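Local atomic coordinates of PA0821 (Pseudomonas aeruginosa, PDB entry 7DRG), a protein that probably acts as the immunity protein (antitoxin) that neutralises a putative VRR-NUC domain-containing effector of the type VI secretion system. Residues C214-T219 with E303-L308; H258-R263 with V269-A274. All blocks are in the same frame, centred on the assembly; numbering follows the deposited sequence.

Contact 1. Residues C214-T219 with E303-L308; sequences CLLANT and ETIGSL
Leu216 meets Ile305 where the short helix 213-216 comes up against the loop between helices 288-297 and 321-328. This is an apolar helix-to-loop contact, and both side chains are buried. The two side chains approach at a slant. CD1 of Leu216 lies 4.1 Å from CD1 of Ile305. Both methyls of Leu216 lie near CD1 of Ile305, and CD2 also reaches the main chain, 3.8 Å from the carbonyl O of Ile305. In Ile305, CG1 sits between the backbone N and the carbonyl carbon (chi1 59°), and the extended chain beyond it brings CD1 to the leucine methyls. Leu308 joins from its far end: its CB leads away, but its CD2 comes back to 4.4 Å from CD1 of Leu216. Phe222 touches both Leu216 and Ile305, and Leu328 and Trp327 of helix 321-328 pack on Ile305 and Leu308 respectively. Each segment also has its own local turn. In the loop, Thr304 forms an ST turn, with Gly306 N bonded to Thr304 OG1 at 3.2 Å. A type I beta turn runs from Leu216 to Thr219. There the O of Leu216 accepts twice, from Thr219 N at 3.2 Å and from Thr219 OG1 at 2.8 Å.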
loop_
_atom_site.group_PDB
_atom_site.type_symbol
_atom_site.label_atom_id
_atom_site.label_comp_id
_atom_site.label_asym_id
_atom_site.label_seq_id
_atom_site.Cartn_x
_atom_site.Cartn_y
_atom_site.Cartn_z
ATOM N N CYS B 214 -9.219 -14.402 17.353
ATOM C CA CYS B 214 -10.042 -15.570 17.649
ATOM C C CYS B 214 -9.933 -16.648 16.573
ATOM O O CYS B 214 -10.198 -17.819 16.867
ATOM C CB CYS B 214 -11.500 -15.158 17.861
ATOM S SG CYS B 214 -12.342 -14.503 16.427
ATOM N N LEU B 215 -9.543 -16.291 15.345
ATOM C CA LEU B 215 -9.260 -17.303 14.329
ATOM C C LEU B 215 -7.875 -17.910 14.508
ATOM O O LEU B 215 -7.665 -19.075 14.154
ATOM C CB LEU B 215 -9.361 -16.713 12.919
ATOM C CG LEU B 215 -10.662 -16.061 12.454
ATOM C CD1 LEU B 215 -10.603 -15.783 10.955
ATOM C CD2 LEU B 215 -11.854 -16.926 12.803
ATOM N N LEU B 216 -6.922 -17.138 15.034
ATOM C CA LEU B 216 -5.568 -17.638 15.239
ATOM C C LEU B 216 -5.469 -18.562 16.446
ATOM O O LEU B 216 -4.659 -19.500 16.441
ATOM C CB LEU B 216 -4.600 -16.460 15.420
ATOM C CG LEU B 216 -4.428 -15.487 14.246
ATOM C CD1 LEU B 216 -3.593 -14.278 14.652
ATOM C CD2 LEU B 216 -3.793 -16.204 13.060
ATOM N N ALA B 217 -6.313 -18.336 17.459
ATOM C CA ALA B 217 -6.040 -18.806 18.817
ATOM C C ALA B 217 -5.854 -20.319 18.906
ATOM O O ALA B 217 -5.030 -20.799 19.694
ATOM C CB ALA B 217 -7.167 -18.357 19.746
ATOM N N ASN B 218 -6.624 -21.095 18.148
ATOM C CA ASN B 218 -6.573 -22.546 18.304
ATOM C C ASN B 218 -6.152 -23.260 17.025
ATOM O O ASN B 218 -6.465 -24.442 16.841
ATOM C CB ASN B 218 -7.909 -23.073 18.827
ATOM C CG ASN B 218 -8.190 -22.593 20.242
ATOM O OD1 ASN B 218 -7.567 -23.050 21.197
ATOM N ND2 ASN B 218 -9.104 -21.645 20.373
ATOM N N THR B 219 -5.436 -22.562 16.150
ATOM C CA THR B 219 -4.787 -23.198 15.020
ATOM C C THR B 219 -3.599 -24.030 15.504
ATOM O O THR B 219 -3.023 -23.743 16.556
ATOM C CB THR B 219 -4.299 -22.143 14.031
ATOM O OG1 THR B 219 -3.356 -21.284 14.684
ATOM C CG2 THR B 219 -5.462 -21.314 13.513
ATOM N N GLU B 303 7.322 -18.840 14.337
ATOM C CA GLU B 303 7.931 -18.851 13.012
ATOM C C GLU B 303 6.885 -18.656 11.928
ATOM O O GLU B 303 7.175 -18.074 10.874
ATOM C CB GLU B 303 8.687 -20.159 12.797
ATOM C CG GLU B 303 9.652 -20.494 13.919
ATOM C CD GLU B 303 10.441 -21.761 13.656
ATOM O OE1 GLU B 303 10.327 -22.711 14.461
ATOM O OE2 GLU B 303 11.173 -21.804 12.645
ATOM N N THR B 304 5.671 -19.142 12.169
ATOM C CA THR B 304 4.537 -18.938 11.286
ATOM C C THR B 304 3.269 -19.017 12.128
ATOM O O THR B 304 3.227 -19.725 13.138
ATOM C CB THR B 304 4.506 -19.980 10.163
ATOM O OG1 THR B 304 3.358 -19.759 9.335
ATOM C CG2 THR B 304 4.451 -21.389 10.742
ATOM N N ILE B 305 2.246 -18.265 11.721
ATOM C CA ILE B 305 0.922 -18.384 12.316
ATOM C C ILE B 305 -0.131 -18.737 11.278
ATOM O O ILE B 305 -1.330 -18.623 11.546
ATOM C CB ILE B 305 0.520 -17.111 13.090
ATOM C CG1 ILE B 305 0.520 -15.885 12.170
ATOM C CG2 ILE B 305 1.446 -16.881 14.286
ATOM C CD1 ILE B 305 0.074 -14.614 12.881
ATOM N N GLY B 306 0.290 -19.178 10.110
ATOM C CA GLY B 306 -0.640 -19.365 9.027
ATOM C C GLY B 306 -1.040 -18.036 8.420
ATOM O O GLY B 306 -0.450 -16.985 8.681
ATOM N N SER B 307 -2.080 -18.090 7.600
ATOM C CA SER B 307 -2.546 -16.885 6.931
ATOM C C SER B 307 -3.253 -15.957 7.916
ATOM O O SER B 307 -3.942 -16.405 8.838
ATOM C CB SER B 307 -3.469 -17.254 5.776
ATOM O OG SER B 307 -2.732 -17.968 4.795
ATOM N N LEU B 308 -3.040 -14.655 7.733
ATOM C CA LEU B 308 -3.723 -13.643 8.526
ATOM C C LEU B 308 -5.093 -13.298 7.966
ATOM O O LEU B 308 -5.974 -12.869 8.720
ATOM C CB LEU B 308 -2.869 -12.374 8.598
ATOM C CG LEU B 308 -1.648 -12.500 9.511
ATOM C CD1 LEU B 308 -0.609 -11.452 9.169
ATOM C CD2 LEU B 308 -2.084 -12.381 10.969
#

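Contact 2. Residues H258-R263 with V269-A274; sequences HFAFYR and VIQAGA
His258 O starts the pairing by accepting from Gly273 N, at 2.9 Å, at one end of an antiparallel beta hairpin. The His258 ring meets Tyr351, and its NE2 bonds to Glu349 O. Phe259 faces Ala272 in a non-hydrogen-bonded pair. Its ring atom CE2 lies 3.7 Å from Ala272 CB, while CG2 of Ile270 reaches the ring edge. Helix 288-297 covers this face. Ala260 and Gln271 form a hydrogen-bonded pair, and the bond from Gln271 N to Ala260 O is nearly straight (176°). Phe261 lies side by side with Ile270, with CD2 of Phe261 3.9 Å from CG1 of Ile270. Ile270 and Ala272 also pair with strand 233-237, through Thr234 and Trp232. Tyr262 pairs with Val269 through two backbone bonds. Its OH donates to Gln271 OE1 at 2.7 Å and also bonds Leu358 N. Gln271 CG is anti to the backbone N (chi1 173°), and the extended chain carries the amide to the phenol, nearly coplanar with the ring (17°). Gln271 NE2 donates to Gly273 O at 3.1 Å, and Asn356 O is another partner. Phenol and amide are thus each gripped by more than one bond, which fixes the rotation of the buried Gln271 amide.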
loop_
_atom_site.group_PDB
_atom_site.type_symbol
_atom_site.label_atom_id
_atom_site.label_comp_id
_atom_site.label_asym_id
_atom_site.label_seq_id
_atom_site.Cartn_x
_atom_site.Cartn_y
_atom_site.Cartn_z
ATOM N N HIS B 258 12.596 4.562 28.407
ATOM C CA HIS B 258 11.576 4.430 27.380
ATOM C C HIS B 258 10.734 3.174 27.504
ATOM O O HIS B 258 9.688 3.100 26.853
ATOM C CB HIS B 258 12.211 4.461 25.984
ATOM C CG HIS B 258 12.694 5.816 25.569
ATOM N ND1 HIS B 258 13.837 6.387 26.084
ATOM C CD2 HIS B 258 12.199 6.707 24.676
ATOM C CE1 HIS B 258 14.023 7.573 25.533
ATOM N NE2 HIS B 258 13.042 7.793 24.677
ATOM N N PHE B 259 11.140 2.200 28.313
ATOM C CA PHE B 259 10.390 0.966 28.507
ATOM C C PHE B 259 9.974 0.858 29.962
ATOM O O PHE B 259 10.784 1.094 30.868
ATOM C CB PHE B 259 11.216 -0.255 28.093
ATOM C CG PHE B 259 11.548 -0.285 26.628
ATOM C CD1 PHE B 259 12.642 0.408 26.134
ATOM C CD2 PHE B 259 10.757 -0.996 25.737
ATOM C CE1 PHE B 259 12.944 0.392 24.784
ATOM C CE2 PHE B 259 11.052 -1.017 24.386
ATOM C CZ PHE B 259 12.145 -0.323 23.905
ATOM N N ALA B 260 8.706 0.525 30.180
ATOM C CA ALA B 260 8.167 0.298 31.510
ATOM C C ALA B 260 7.710 -1.148 31.624
ATOM O O ALA B 260 7.324 -1.777 30.634
ATOM C CB ALA B 260 6.997 1.240 31.817
ATOM N N PHE B 261 7.758 -1.669 32.846
ATOM C CA PHE B 261 7.400 -3.050 33.122
ATOM C C PHE B 261 6.349 -3.080 34.216
ATOM O O PHE B 261 6.522 -2.464 35.273
ATOM C CB PHE B 261 8.630 -3.869 33.525
ATOM C CG PHE B 261 9.701 -3.866 32.482
ATOM C CD1 PHE B 261 10.592 -2.811 32.392
ATOM C CD2 PHE B 261 9.794 -4.898 31.562
ATOM C CE1 PHE B 261 11.567 -2.795 31.412
ATOM C CE2 PHE B 261 10.771 -4.891 30.589
ATOM C CZ PHE B 261 11.658 -3.837 30.512
ATOM N N TYR B 262 5.250 -3.769 33.942
ATOM C CA TYR B 262 4.161 -3.923 34.892
ATOM C C TYR B 262 4.061 -5.394 35.252
ATOM O O TYR B 262 3.604 -6.217 34.448
ATOM C CB TYR B 262 2.847 -3.392 34.318
ATOM C CG TYR B 262 2.934 -1.948 33.887
ATOM C CD1 TYR B 262 2.865 -0.915 34.818
ATOM C CD2 TYR B 262 3.110 -1.618 32.549
ATOM C CE1 TYR B 262 2.957 0.402 34.424
ATOM C CE2 TYR B 262 3.196 -0.301 32.144
ATOM C CZ TYR B 262 3.121 0.704 33.080
ATOM O OH TYR B 262 3.212 2.017 32.674
ATOM N N ARG B 263 4.485 -5.719 36.466
ATOM C CA ARG B 263 4.293 -7.060 36.999
ATOM C C ARG B 263 2.889 -7.132 37.570
ATOM O O ARG B 263 2.602 -6.586 38.635
ATOM C CB ARG B 263 5.353 -7.386 38.048
ATOM C CG ARG B 263 6.515 -8.184 37.481
ATOM C CD ARG B 263 7.574 -8.541 38.524
ATOM N NE ARG B 263 7.029 -9.316 39.631
ATOM C CZ ARG B 263 7.123 -8.957 40.906
ATOM N NH1 ARG B 263 7.757 -7.838 41.239
ATOM N NH2 ARG B 263 6.593 -9.724 41.848
ATOM N N VAL B 269 3.633 -7.113 31.694
ATOM C CA VAL B 269 3.319 -6.288 30.532
ATOM C C VAL B 269 4.468 -5.315 30.324
ATOM O O VAL B 269 4.893 -4.628 31.264
ATOM C CB VAL B 269 1.990 -5.531 30.690
ATOM C CG1 VAL B 269 1.791 -4.560 29.504
ATOM C CG2 VAL B 269 0.835 -6.500 30.765
ATOM N N ILE B 270 4.973 -5.262 29.102
ATOM C CA ILE B 270 6.039 -4.344 28.713
ATOM C C ILE B 270 5.408 -3.201 27.935
ATOM O O ILE B 270 4.634 -3.438 27.003
ATOM C CB ILE B 270 7.105 -5.058 27.868
ATOM C CG1 ILE B 270 7.636 -6.286 28.606
ATOM C CG2 ILE B 270 8.239 -4.092 27.496
ATOM C CD1 ILE B 270 8.574 -7.136 27.788
ATOM N N GLN B 271 5.727 -1.967 28.320
ATOM C CA GLN B 271 5.288 -0.778 27.599
ATOM C C GLN B 271 6.471 -0.252 26.797
ATOM O O GLN B 271 7.504 0.103 27.374
ATOM C CB GLN B 271 4.762 0.291 28.562
ATOM C CG GLN B 271 4.442 1.624 27.879
ATOM C CD GLN B 271 3.942 2.688 28.849
ATOM O OE1 GLN B 271 3.545 2.382 29.978
ATOM N NE2 GLN B 271 3.942 3.940 28.407
ATOM N N ALA B 272 6.328 -0.218 25.474
ATOM C CA ALA B 272 7.416 0.193 24.585
ATOM C C ALA B 272 7.155 1.619 24.116
ATOM O O ALA B 272 6.557 1.840 23.066
ATOM C CB ALA B 272 7.534 -0.764 23.401
ATOM N N GLY B 273 7.645 2.594 24.876
ATOM C CA GLY B 273 7.554 3.980 24.468
ATOM C C GLY B 273 6.435 4.738 25.166
ATOM O O GLY B 273 5.568 4.173 25.837
ATOM N N ALA B 274 6.466 6.063 24.966
ATOM C CA ALA B 274 5.580 6.984 25.673
ATOM C C ALA B 274 4.153 6.936 25.157
ATOM O O ALA B 274 3.241 7.417 25.838
ATOM C CB ALA B 274 6.118 8.416 25.552
#

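Both contacts are buried, but they hold different elements. Contact 1 joins a helix end to a loop distant in sequence and is small, burying 149 Å². Contact 2 pairs neighbouring strands of a hairpin and buries 475 Å². Their centres lie 26 Å apart, with nearest atoms about 18 Å apart, so they do not touch. The hairpin lies in the chain between the two segments of contact 1. Helix 288-297, which packs on the hairpin, leads into the loop of contact 1. Across contact 1 the meeting is apolar, and the polar groups bond within their own segment or to other parts of the chain, such as Ser307 to Gly321. Contact 2 combines backbone bonds, Phe259 and Phe261 packed on aliphatic groups on one face, and a phenol-amide bond on the other.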